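Side-chain contacts in coatomer subunit delta (PDB 5FJZ), which forms part of the COPI vesicle coat, which probably returns dilysine-tagged cargo from Golgi to ER, and binds the tryptophan-based motif of Dsl1 through its mu-homology domain: residues N13-S18 with S52-K57; P75-Q80 with K86-R91; K95-P98 with S103-V106; G105-R110 with T237-Q242; S243-M246 with Q252-P255. All coordinates share one frame; numbering follows the deposited sequence.

Contact 1. Residues N13-S18 with S52-K57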
# COMPACT_ATOMS: atom_id res chain seq x y z
N ASN A 13 -28.10 -18.55 -1.84
CA ASN A 13 -29.28 -19.32 -1.38
C ASN A 13 -28.92 -20.59 -0.58
O ASN A 13 -29.78 -21.41 -0.19
CB ASN A 13 -30.17 -19.58 -2.60
CG ASN A 13 -30.75 -18.29 -3.20
OD1 ASN A 13 -31.27 -17.41 -2.49
ND2 ASN A 13 -30.62 -18.16 -4.50
N GLY A 14 -27.62 -20.73 -0.33
CA GLY A 14 -27.05 -21.84 0.40
C GLY A 14 -25.56 -21.96 0.19
O GLY A 14 -24.72 -21.68 1.10
N ILE A 15 -25.20 -22.39 -0.99
CA ILE A 15 -23.82 -22.39 -1.49
C ILE A 15 -23.72 -21.47 -2.68
O ILE A 15 -24.47 -21.62 -3.65
CB ILE A 15 -23.33 -23.79 -1.91
CG1 ILE A 15 -23.26 -24.69 -0.66
CG2 ILE A 15 -21.96 -23.73 -2.55
CD1 ILE A 15 -22.89 -26.12 -0.91
N LEU A 16 -22.73 -20.57 -2.65
CA LEU A 16 -22.42 -19.75 -3.81
C LEU A 16 -20.97 -19.80 -4.08
O LEU A 16 -20.16 -19.44 -3.18
CB LEU A 16 -22.90 -18.29 -3.62
CG LEU A 16 -22.58 -17.33 -4.77
CD1 LEU A 16 -23.40 -17.67 -6.03
CD2 LEU A 16 -22.96 -15.93 -4.35
N ILE A 17 -20.60 -20.20 -5.31
CA ILE A 17 -19.21 -20.29 -5.71
C ILE A 17 -18.91 -19.17 -6.70
O ILE A 17 -19.67 -18.96 -7.65
CB ILE A 17 -18.91 -21.68 -6.35
CG1 ILE A 17 -19.05 -22.80 -5.31
CG2 ILE A 17 -17.55 -21.66 -6.99
CD1 ILE A 17 -19.24 -24.15 -5.96
N SER A 18 -17.84 -18.40 -6.45
CA SER A 18 -17.45 -17.29 -7.29
C SER A 18 -16.10 -17.60 -7.90
O SER A 18 -15.14 -17.87 -7.18
CB SER A 18 -17.41 -16.00 -6.50
OG SER A 18 -17.04 -14.94 -7.35
N SER A 52 -22.41 -27.18 4.99
CA SER A 52 -21.10 -26.75 5.34
C SER A 52 -20.11 -27.90 5.32
O SER A 52 -18.93 -27.66 5.29
CB SER A 52 -21.08 -26.08 6.74
OG SER A 52 -21.35 -27.02 7.77
N HIS A 53 -20.60 -29.14 5.32
CA HIS A 53 -19.72 -30.33 5.26
C HIS A 53 -19.68 -30.85 3.84
O HIS A 53 -20.12 -31.95 3.55
CB HIS A 53 -20.28 -31.43 6.18
CG HIS A 53 -20.03 -31.19 7.63
ND1 HIS A 53 -20.94 -30.52 8.43
CD2 HIS A 53 -18.99 -31.51 8.43
CE1 HIS A 53 -20.46 -30.44 9.66
NE2 HIS A 53 -19.29 -31.05 9.70
N SER A 54 -19.19 -29.98 2.95
CA SER A 54 -19.31 -30.17 1.52
C SER A 54 -17.96 -30.14 0.88
O SER A 54 -16.94 -29.69 1.46
CB SER A 54 -20.24 -29.09 0.97
OG SER A 54 -19.82 -27.80 1.44
N ASN A 55 -17.89 -30.73 -0.31
CA ASN A 55 -16.71 -30.71 -1.10
C ASN A 55 -17.06 -30.32 -2.53
O ASN A 55 -18.18 -30.55 -3.00
CB ASN A 55 -16.01 -32.08 -1.21
CG ASN A 55 -15.30 -32.53 0.07
OD1 ASN A 55 -15.18 -31.82 1.10
ND2 ASN A 55 -14.85 -33.75 0.01
N LEU A 56 -16.14 -29.65 -3.21
CA LEU A 56 -16.44 -29.09 -4.55
C LEU A 56 -15.68 -29.93 -5.53
O LEU A 56 -14.54 -30.20 -5.28
CB LEU A 56 -15.86 -27.66 -4.68
CG LEU A 56 -16.60 -26.45 -4.12
CD1 LEU A 56 -17.46 -26.67 -2.91
CD2 LEU A 56 -15.64 -25.27 -3.96
N LYS A 57 -16.32 -30.35 -6.62
CA LYS A 57 -15.62 -31.08 -7.67
C LYS A 57 -15.45 -30.13 -8.82
O LYS A 57 -16.42 -29.62 -9.34
CB LYS A 57 -16.38 -32.31 -8.17
CG LYS A 57 -16.13 -33.57 -7.36
CD LYS A 57 -16.92 -34.76 -7.94
CE LYS A 57 -17.01 -35.92 -6.96
NZ LYS A 57 -18.17 -36.80 -7.32
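Ile17 and Leu56 reach for each other tip to tip, and this is the tight end of the contact. The delta methyl of the isoleucine sits at the fork of the leucine: Ile17 CD1 is 4.0 Å from Leu56 CG, and both leucine methyls are only a little farther from it. Ile17 carries CG1 opposite its carbonyl carbon (chi1 -66°) with the chain then extended, which sends CD1 straight across the gap. Leu56 answers with a second torsion of 30°, well away from a staggered value, so its branch is held in a somewhat strained pose.

One step along, the packing is looser. Ile15 CD1 comes within 4.2 Å of Ser54 OG, a methyl against a hydroxyl that is engaged elsewhere, in a hydrogen bond with Leu51 O. No hydrogen bond crosses between 13-18 and 52-57; the backbones stay apart, with the CA atoms of Ile17 and Leu56 9.3 Å from each other. The four touching residues are all buried, whereas His53 is exposed and Lys57 partly so.

These are two layers of a beta sandwich meeting through their inner faces. Strand 15-27 belongs to the large mixed sheet and strand 54-58 is the middle of a three-stranded one; Leu44 of strand 33-46 and Val244 of strand 241-246 close in on both isoleucines, and Ile88 of strand 87-88 flanks Leu56.

Contact 2. Residues P75-Q80 with K86-R91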
# COMPACT_ATOMS: atom_id res chain seq x y z
N PRO A 75 -4.17 -22.75 2.84
CA PRO A 75 -3.59 -23.64 3.87
C PRO A 75 -4.50 -24.69 4.50
O PRO A 75 -4.05 -25.83 4.73
CB PRO A 75 -3.06 -22.68 4.92
CG PRO A 75 -2.78 -21.46 4.17
CD PRO A 75 -3.72 -21.37 3.01
N ASN A 76 -5.78 -24.39 4.67
CA ASN A 76 -6.76 -25.34 5.22
C ASN A 76 -7.37 -26.32 4.25
O ASN A 76 -8.17 -27.17 4.64
CB ASN A 76 -7.94 -24.63 5.90
CG ASN A 76 -7.51 -23.70 7.03
OD1 ASN A 76 -8.11 -22.64 7.27
ND2 ASN A 76 -6.49 -24.09 7.73
N ILE A 77 -7.02 -26.23 2.98
CA ILE A 77 -7.59 -27.06 1.93
C ILE A 77 -6.51 -28.13 1.70
O ILE A 77 -5.32 -27.87 1.73
CB ILE A 77 -7.87 -26.24 0.63
CG1 ILE A 77 -8.99 -25.25 0.88
CG2 ILE A 77 -8.19 -27.13 -0.56
CD1 ILE A 77 -10.34 -25.83 1.22
N ASP A 78 -6.98 -29.33 1.42
CA ASP A 78 -6.14 -30.51 1.17
C ASP A 78 -5.56 -30.53 -0.29
O ASP A 78 -6.30 -30.77 -1.27
CB ASP A 78 -7.02 -31.74 1.38
CG ASP A 78 -6.29 -33.07 1.14
OD1 ASP A 78 -5.10 -33.09 0.80
OD2 ASP A 78 -6.99 -34.10 1.24
N LYS A 79 -4.29 -30.17 -0.40
CA LYS A 79 -3.61 -30.05 -1.70
C LYS A 79 -3.61 -31.37 -2.45
O LYS A 79 -3.87 -31.40 -3.67
CB LYS A 79 -2.19 -29.53 -1.49
CG LYS A 79 -1.37 -29.29 -2.76
CD LYS A 79 -2.23 -28.68 -3.88
CE LYS A 79 -1.90 -27.24 -4.20
NZ LYS A 79 -0.61 -27.16 -4.93
N GLN A 80 -3.40 -32.48 -1.73
CA GLN A 80 -3.32 -33.80 -2.40
C GLN A 80 -4.61 -34.19 -3.04
O GLN A 80 -4.58 -34.68 -4.19
CB GLN A 80 -2.89 -34.90 -1.42
CG GLN A 80 -1.57 -34.63 -0.75
CD GLN A 80 -0.49 -34.70 -1.80
OE1 GLN A 80 -0.52 -33.89 -2.69
NE2 GLN A 80 0.44 -35.69 -1.74
N LYS A 86 -9.26 -33.39 -8.29
CA LYS A 86 -9.89 -32.09 -8.62
C LYS A 86 -10.95 -31.73 -7.64
O LYS A 86 -12.01 -31.22 -8.03
CB LYS A 86 -10.40 -32.13 -10.08
CG LYS A 86 -9.36 -32.62 -11.07
CD LYS A 86 -9.81 -32.53 -12.54
CE LYS A 86 -8.85 -33.35 -13.45
NZ LYS A 86 -9.11 -33.07 -14.91
N LEU A 87 -10.69 -32.09 -6.41
CA LEU A 87 -11.64 -31.99 -5.28
C LEU A 87 -11.16 -30.92 -4.34
O LEU A 87 -9.98 -30.79 -4.12
CB LEU A 87 -11.69 -33.34 -4.57
CG LEU A 87 -12.91 -33.51 -3.69
CD1 LEU A 87 -14.19 -33.59 -4.54
CD2 LEU A 87 -12.67 -34.79 -2.88
N ILE A 88 -12.07 -30.02 -3.98
CA ILE A 88 -11.78 -29.02 -2.96
C ILE A 88 -12.42 -29.57 -1.68
O ILE A 88 -13.64 -29.66 -1.62
CB ILE A 88 -12.39 -27.66 -3.33
CG1 ILE A 88 -11.74 -27.07 -4.60
CG2 ILE A 88 -12.26 -26.65 -2.21
CD1 ILE A 88 -10.24 -26.88 -4.53
N SER A 89 -11.59 -29.78 -0.67
CA SER A 89 -11.96 -30.46 0.59
C SER A 89 -11.02 -29.95 1.66
O SER A 89 -9.88 -29.57 1.37
CB SER A 89 -11.81 -31.97 0.44
OG SER A 89 -10.42 -32.35 0.39
N LEU A 90 -11.47 -29.97 2.92
CA LEU A 90 -10.60 -29.53 4.05
C LEU A 90 -9.47 -30.50 4.37
O LEU A 90 -9.63 -31.70 4.24
CB LEU A 90 -11.47 -29.27 5.29
CG LEU A 90 -12.39 -28.07 5.10
CD1 LEU A 90 -13.42 -28.03 6.20
CD2 LEU A 90 -11.61 -26.77 5.10
N ARG A 91 -8.31 -29.95 4.74
CA ARG A 91 -7.13 -30.76 5.12
C ARG A 91 -7.44 -31.47 6.48
O ARG A 91 -7.11 -32.64 6.65
CB ARG A 91 -5.73 -30.01 4.88
CG ARG A 91 -5.11 -29.11 5.93
CD ARG A 91 -3.55 -28.98 5.82
NE ARG A 91 -3.14 -28.58 4.47
CZ ARG A 91 -2.40 -29.29 3.58
NH1 ARG A 91 -1.91 -30.48 3.88
NH2 ARG A 91 -2.16 -28.78 2.34
O HOH W 1 -3.29 -26.25 1.05
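Ile88 starts the contact by laying its CG2 methyl 4.0 Å from Ile77 CD1, the two side chains meeting at a slant. Ser89 follows with its backbone: Asp78 N donates to Ser89 O over 2.9 Å in a nearly straight bond (176°), and Ile77 CA adds a C-H contact to the same oxygen. The hydroxyl Ser89 OG lies 3.6 Å from Asp78 CB. Leu90 turns its CD2 back over the other segment, 4.2 Å from Ile77 CD1.

Arg91 covers more surface than any other residue here. Its N donates to Asn76 O at 2.8 Å, approaching from above the carbonyl plane. Its side chain leaves CB with CG between the backbone N and the carbonyl carbon (chi1 88°) and curls over 75-80, placing Asp78 CA over one guanidinium face. Arg91 NE then donates to Pro75 O, 2.9 Å away at the edge of the group, while NH2 gives a proton to a water 3.1 Å off that also meets Ile77 O. Beyond, the guanidinium forms a salt bridge with Asp215 of the second subunit and a cation-pi contact with its Tyr213. With an alanine here, Pro75 O would probably lose its side-chain donor and that Asp215 its mate.

Ile77 and Leu90 form a single antiparallel bridge, a non-hydrogen-bonded pair, closing the base of helix 79-85, with Asp78 at its N-cap, accepting a weak bond from Gln80 N and bonding to Ser81. Aromatic side chains of the bound Dsl1 peptide pack on Pro75, Asn76 and Leu90, making this one wall of the peptide site.

Contact 3. Residues K95-P98 with S103-V106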
# COMPACT_ATOMS: atom_id res chain seq x y z
N LYS A 95 -13.42 -31.08 10.27
CA LYS A 95 -13.98 -29.74 10.33
C LYS A 95 -14.93 -29.48 9.20
O LYS A 95 -15.07 -30.31 8.33
CB LYS A 95 -12.84 -28.73 10.34
CG LYS A 95 -12.48 -28.33 11.76
CD LYS A 95 -10.99 -28.41 11.99
CE LYS A 95 -10.60 -27.88 13.36
NZ LYS A 95 -11.07 -28.74 14.48
N ALA A 96 -15.60 -28.34 9.21
CA ALA A 96 -16.53 -27.98 8.14
C ALA A 96 -16.22 -26.57 7.72
O ALA A 96 -15.45 -25.86 8.40
CB ALA A 96 -17.94 -28.04 8.64
N PHE A 97 -16.79 -26.14 6.60
CA PHE A 97 -16.53 -24.77 6.16
C PHE A 97 -17.28 -23.78 7.01
O PHE A 97 -18.46 -23.98 7.32
CB PHE A 97 -16.96 -24.57 4.69
CG PHE A 97 -16.01 -25.19 3.70
CD1 PHE A 97 -14.79 -24.65 3.48
CD2 PHE A 97 -16.38 -26.30 3.00
CE1 PHE A 97 -13.90 -25.19 2.58
CE2 PHE A 97 -15.52 -26.85 2.09
CZ PHE A 97 -14.31 -26.28 1.84
N PRO A 98 -16.65 -22.69 7.38
CA PRO A 98 -17.48 -21.64 7.92
C PRO A 98 -18.73 -21.33 7.10
O PRO A 98 -18.65 -21.13 5.90
CB PRO A 98 -16.51 -20.40 7.94
CG PRO A 98 -15.20 -21.00 8.00
CD PRO A 98 -15.27 -22.25 7.19
N SER A 103 -16.73 -14.97 2.57
CA SER A 103 -16.12 -15.32 1.27
C SER A 103 -14.83 -16.06 1.58
O SER A 103 -13.87 -15.49 2.14
CB SER A 103 -15.82 -14.11 0.36
OG SER A 103 -17.02 -13.44 -0.05
N LEU A 104 -14.80 -17.32 1.25
CA LEU A 104 -13.67 -18.17 1.58
C LEU A 104 -12.86 -18.46 0.31
O LEU A 104 -13.35 -19.15 -0.59
CB LEU A 104 -14.13 -19.46 2.19
CG LEU A 104 -15.11 -19.38 3.32
CD1 LEU A 104 -15.58 -20.78 3.69
CD2 LEU A 104 -14.54 -18.69 4.56
N GLY A 105 -11.67 -17.86 0.20
CA GLY A 105 -10.73 -18.10 -0.92
C GLY A 105 -10.11 -19.48 -0.77
O GLY A 105 -9.49 -19.79 0.28
N VAL A 106 -10.40 -20.37 -1.70
CA VAL A 106 -9.96 -21.78 -1.50
C VAL A 106 -8.86 -22.17 -2.45
O VAL A 106 -8.13 -23.12 -2.23
CB VAL A 106 -11.13 -22.80 -1.49
CG1 VAL A 106 -12.06 -22.60 -0.27
CG2 VAL A 106 -11.88 -22.88 -2.79
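Phe97, Pro98 and Leu104 pack together at the Dsl1 peptide site of the mu-homology domain, where the loop after strand 87-88 folds back on the start of strand 104-113, a strand of the large sheet of the beta sandwich.

The side chains meet through carbon alone. Leu104 does most of it. Its CG stands opposite the carbonyl carbon (chi1 -50°), which throws both methyls toward the loop, where they cross the proline ring and the phenylalanine at a slant. Leu104 CD1 lies in the corner between the two: 4.0 Å from Phe97 CD1, and 4.2 Å from Phe97 CB. Val106, two residues on along the strand, adds a second hold farther up the ring, its CG1 standing 4.3 Å from Phe97 CE1. The ring thus rests obliquely against two aliphatic side chains of one strand. Ile77 and Leu90 touch it too.

No hydrogen bond joins the two segments; several of their polar groups have partners elsewhere. Phe97 pairs through its backbone with Ser52. Ser103 and Gly105 offer backbone bonds to the bound peptide, and Gly105 O accepts one more from a peptide aromatic side chain, presumably a tryptophan of the WxWxV motif; aromatic side chains of the peptide pack on Phe97 and Leu104. A third subunit covers the loop as well, with its Phe162 on Pro98.

The proline half of the contact is the closest. Leu104 CD1 comes to 3.8 Å from Pro98 CD and equally near Pro98 O, and the other methyl, Leu104 CD2, lies 4.2 Å from Pro98 CG.

Contact 4. Residues G105-R110 with T237-Q242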
# COMPACT_ATOMS: atom_id res chain seq x y z
N GLY A 105 -11.67 -17.86 0.20
CA GLY A 105 -10.73 -18.10 -0.92
C GLY A 105 -10.11 -19.48 -0.77
O GLY A 105 -9.49 -19.79 0.28
N VAL A 106 -10.40 -20.37 -1.70
CA VAL A 106 -9.96 -21.78 -1.50
C VAL A 106 -8.86 -22.17 -2.45
O VAL A 106 -8.13 -23.12 -2.23
CB VAL A 106 -11.13 -22.80 -1.49
CG1 VAL A 106 -12.06 -22.60 -0.27
CG2 VAL A 106 -11.88 -22.88 -2.79
N LEU A 107 -8.82 -21.49 -3.58
CA LEU A 107 -7.90 -21.82 -4.63
C LEU A 107 -7.56 -20.56 -5.39
O LEU A 107 -8.45 -19.72 -5.65
CB LEU A 107 -8.54 -22.90 -5.56
CG LEU A 107 -7.69 -23.30 -6.76
CD1 LEU A 107 -6.55 -24.21 -6.29
CD2 LEU A 107 -8.58 -24.09 -7.74
N ARG A 108 -6.32 -20.42 -5.75
CA ARG A 108 -5.82 -19.29 -6.55
C ARG A 108 -4.88 -19.79 -7.65
O ARG A 108 -4.32 -20.91 -7.57
CB ARG A 108 -4.91 -18.41 -5.65
CG ARG A 108 -5.69 -17.52 -4.74
CD ARG A 108 -4.70 -16.88 -3.78
NE ARG A 108 -5.32 -15.74 -3.10
CZ ARG A 108 -4.77 -15.12 -2.06
NH1 ARG A 108 -3.59 -15.53 -1.56
NH2 ARG A 108 -5.39 -14.09 -1.51
N TRP A 109 -4.76 -18.99 -8.69
CA TRP A 109 -3.95 -19.29 -9.84
C TRP A 109 -3.41 -18.02 -10.41
O TRP A 109 -3.94 -16.97 -10.19
CB TRP A 109 -4.71 -20.20 -10.86
CG TRP A 109 -5.99 -19.68 -11.38
CD1 TRP A 109 -6.20 -19.05 -12.59
CD2 TRP A 109 -7.27 -19.80 -10.76
NE1 TRP A 109 -7.58 -18.74 -12.72
CE2 TRP A 109 -8.24 -19.26 -11.63
CE3 TRP A 109 -7.72 -20.46 -9.60
CZ2 TRP A 109 -9.52 -19.17 -11.28
CZ3 TRP A 109 -9.01 -20.37 -9.29
CH2 TRP A 109 -9.90 -19.75 -10.08
N ARG A 110 -2.33 -18.13 -11.18
CA ARG A 110 -1.70 -17.02 -11.83
C ARG A 110 -0.92 -17.48 -13.03
O ARG A 110 -0.12 -18.41 -12.92
CB ARG A 110 -0.73 -16.33 -10.87
CG ARG A 110 -0.15 -15.04 -11.41
CD ARG A 110 0.54 -14.23 -10.31
NE ARG A 110 1.85 -14.73 -10.05
CZ ARG A 110 2.95 -14.37 -10.70
NH1 ARG A 110 2.95 -13.38 -11.55
NH2 ARG A 110 4.11 -14.89 -10.38
N THR A 237 -10.46 -18.51 -18.27
CA THR A 237 -9.40 -19.52 -18.54
C THR A 237 -10.03 -20.92 -18.59
O THR A 237 -9.32 -21.90 -18.72
CB THR A 237 -8.33 -19.52 -17.48
OG1 THR A 237 -8.97 -19.74 -16.22
CG2 THR A 237 -7.58 -18.19 -17.51
N GLY A 238 -11.35 -21.02 -18.43
CA GLY A 238 -12.01 -22.35 -18.38
C GLY A 238 -12.31 -22.96 -17.03
O GLY A 238 -12.74 -24.09 -16.96
N MET A 239 -12.04 -22.26 -15.91
CA MET A 239 -12.40 -22.79 -14.62
C MET A 239 -13.92 -22.88 -14.45
O MET A 239 -14.66 -21.98 -14.83
CB MET A 239 -11.72 -21.89 -13.51
CG MET A 239 -11.90 -22.30 -12.00
SD MET A 239 -11.40 -23.96 -11.48
CE MET A 239 -9.63 -23.90 -11.76
N ALA A 240 -14.35 -23.98 -13.85
CA ALA A 240 -15.78 -24.27 -13.70
C ALA A 240 -15.95 -25.43 -12.69
O ALA A 240 -15.02 -26.12 -12.36
CB ALA A 240 -16.36 -24.66 -15.06
N ILE A 241 -17.19 -25.60 -12.22
CA ILE A 241 -17.54 -26.56 -11.22
C ILE A 241 -18.39 -27.65 -11.89
O ILE A 241 -19.30 -27.36 -12.68
CB ILE A 241 -18.41 -25.90 -10.15
CG1 ILE A 241 -17.64 -24.74 -9.50
CG2 ILE A 241 -18.86 -26.92 -9.09
CD1 ILE A 241 -16.33 -25.11 -8.86
N GLN A 242 -18.10 -28.87 -11.52
CA GLN A 242 -18.87 -30.05 -12.01
C GLN A 242 -20.00 -30.41 -11.07
O GLN A 242 -21.13 -30.64 -11.47
CB GLN A 242 -17.89 -31.17 -11.96
CG GLN A 242 -18.45 -32.51 -12.22
CD GLN A 242 -17.55 -33.04 -13.30
OE1 GLN A 242 -16.68 -33.86 -13.06
NE2 GLN A 242 -17.66 -32.43 -14.53
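A Met-aromatic contact between Met239 and Trp109 fills this part of the beta-sandwich interior, joining strand 104-113 to the loop that leads into strand 241-246. The methionine leaves its backbone with CG opposite N (chi1 -177°) and then bends at both following torsions, so the chain curls round the six-membered ring. Its CG lies 3.8 Å from Trp109 CH2, and Met239 CB comes within 4.1 Å of Trp109 CZ2. SD stands 5.1 Å from the centroid of that ring, obliquely, 28° off the normal, while CE swings over one face of the indole.

The pyrrole end of the tryptophan meets Thr237 instead. Trp109 NE1 and Thr237 OG1 are 3.9 Å apart, too far to bond to each other, yet both hydrogen-bond to Glu21 OE2, which therefore ties the two segments together from strand 15-27. A phenylalanine in place of Trp109 would probably leave Glu21 short of one donor and strip Met239 CB and CG of part of the ring they lean on.

Ile19 touches both Trp109 and Met239, and Leu38 lies on Trp109 and Thr237, both from neighbouring strands of the large sheet. Beside the indole, the methionine methyl has one more neighbour: Met239 CE rests 4.2 Å from Leu107 CD2.

Contact 5. Residues S243-M246 with Q252-P255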
# COMPACT_ATOMS: atom_id res chain seq x y z
N SER A 243 -19.69 -30.46 -9.78
CA SER A 243 -20.73 -30.67 -8.82
C SER A 243 -20.23 -30.24 -7.45
O SER A 243 -19.02 -30.01 -7.21
CB SER A 243 -21.14 -32.14 -8.74
OG SER A 243 -19.99 -32.91 -8.39
N VAL A 244 -21.19 -30.20 -6.54
CA VAL A 244 -20.90 -30.08 -5.14
C VAL A 244 -21.60 -31.29 -4.42
O VAL A 244 -22.75 -31.60 -4.70
CB VAL A 244 -21.46 -28.75 -4.61
CG1 VAL A 244 -21.18 -28.66 -3.09
CG2 VAL A 244 -20.81 -27.54 -5.28
N VAL A 245 -20.93 -31.80 -3.40
CA VAL A 245 -21.17 -33.08 -2.88
C VAL A 245 -20.93 -33.03 -1.36
O VAL A 245 -20.10 -32.29 -0.88
CB VAL A 245 -20.14 -33.93 -3.70
CG1 VAL A 245 -19.11 -34.66 -2.87
CG2 VAL A 245 -20.80 -34.66 -4.85
N MET A 246 -21.61 -33.90 -0.63
CA MET A 246 -21.34 -34.13 0.78
C MET A 246 -19.96 -34.68 0.92
O MET A 246 -19.56 -35.54 0.14
CB MET A 246 -22.37 -35.12 1.37
CG MET A 246 -23.74 -34.52 1.60
SD MET A 246 -23.67 -33.37 2.99
CE MET A 246 -23.56 -34.51 4.39
N GLN A 252 -23.98 -38.01 -2.88
CA GLN A 252 -25.02 -37.08 -2.45
C GLN A 252 -24.62 -35.66 -2.87
O GLN A 252 -23.77 -35.04 -2.25
CB GLN A 252 -25.20 -37.15 -0.92
CG GLN A 252 -26.28 -36.23 -0.36
CD GLN A 252 -27.65 -36.43 -1.03
OE1 GLN A 252 -28.08 -35.62 -1.86
NE2 GLN A 252 -28.33 -37.52 -0.68
N GLU A 253 -25.28 -35.18 -3.93
CA GLU A 253 -25.01 -33.87 -4.49
C GLU A 253 -25.84 -32.84 -3.77
O GLU A 253 -26.92 -33.14 -3.23
CB GLU A 253 -25.31 -33.86 -5.98
CG GLU A 253 -24.45 -34.89 -6.72
CD GLU A 253 -24.41 -34.69 -8.22
OE1 GLU A 253 -25.35 -34.06 -8.75
OE2 GLU A 253 -23.45 -35.18 -8.86
N LEU A 254 -25.31 -31.61 -3.73
CA LEU A 254 -25.95 -30.53 -2.99
C LEU A 254 -26.34 -29.41 -3.96
O LEU A 254 -25.68 -29.23 -4.96
CB LEU A 254 -24.94 -30.02 -1.96
CG LEU A 254 -24.89 -30.59 -0.54
CD1 LEU A 254 -25.94 -31.65 -0.23
CD2 LEU A 254 -23.50 -31.06 -0.18
N PRO A 255 -27.31 -28.58 -3.59
CA PRO A 255 -27.69 -27.47 -4.45
C PRO A 255 -26.63 -26.34 -4.33
O PRO A 255 -26.05 -26.14 -3.26
CB PRO A 255 -28.96 -26.95 -3.82
CG PRO A 255 -28.84 -27.33 -2.33
CD PRO A 255 -28.22 -28.70 -2.43
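Leu254 lies across strand 241-246 with its side chain directed at Val244 and Met246. Its CB starts 3.8 Å from Val244 O and 4.2 Å from Val244 CG1, crossing that side chain at about a right angle. From there the branch opens toward the next residues: CD1 reaches Met246 CG at 4.1 Å, and CD2 presses on the peptide link itself, 3.4 Å from both Met246 N and Val245 C; the same methyl lies 3.9 Å from Met246 SD. Its first two torsions, -91° and -3°, are both away from staggered values, as the press of CD2 may require.

The backbones pair antiparallel round Val245 and Glu253, a non-hydrogen-bonded pair. Leu254 N donates to Val244 O over 2.7 Å, tilted from the carbonyl plane, and Met246 N donates to Gln252 O at 2.9 Å. Met246 and Gln252 run alongside each other with their CG atoms touching, and Glu253 brings its carboxylate up to the CB of Ser243. On its other edge the strand bonds to 54-58.

Both hydrogen bonds come from main-chain groups, while the side chains contribute mainly carbon surface: the register rests on the backbone, with Leu254 as its apolar cover.

How the contacts relate
Contact 1 lies between contacts 3 and 5, its centre 9 Å from the first and 8 Å from the second; it pairs with contact 5 through Asn55 N and Val245 O, 2.8 Å apart, and with contact 3 through Ser52 O and Phe97 N at 2.9 Å. Contact 2 joins the three-stranded sheet shared by contacts 1 and 5, Ile88 N lying 2.8 Å from Leu56 O. Contacts 3 and 4 share Gly105 and Val106 on strand 104-113, although their centres are 15 Å apart. Residues of contacts 2, 3 and 4 line the Dsl1 peptide site, with contact 4 reaching it through Gly105, Val106 and Arg108.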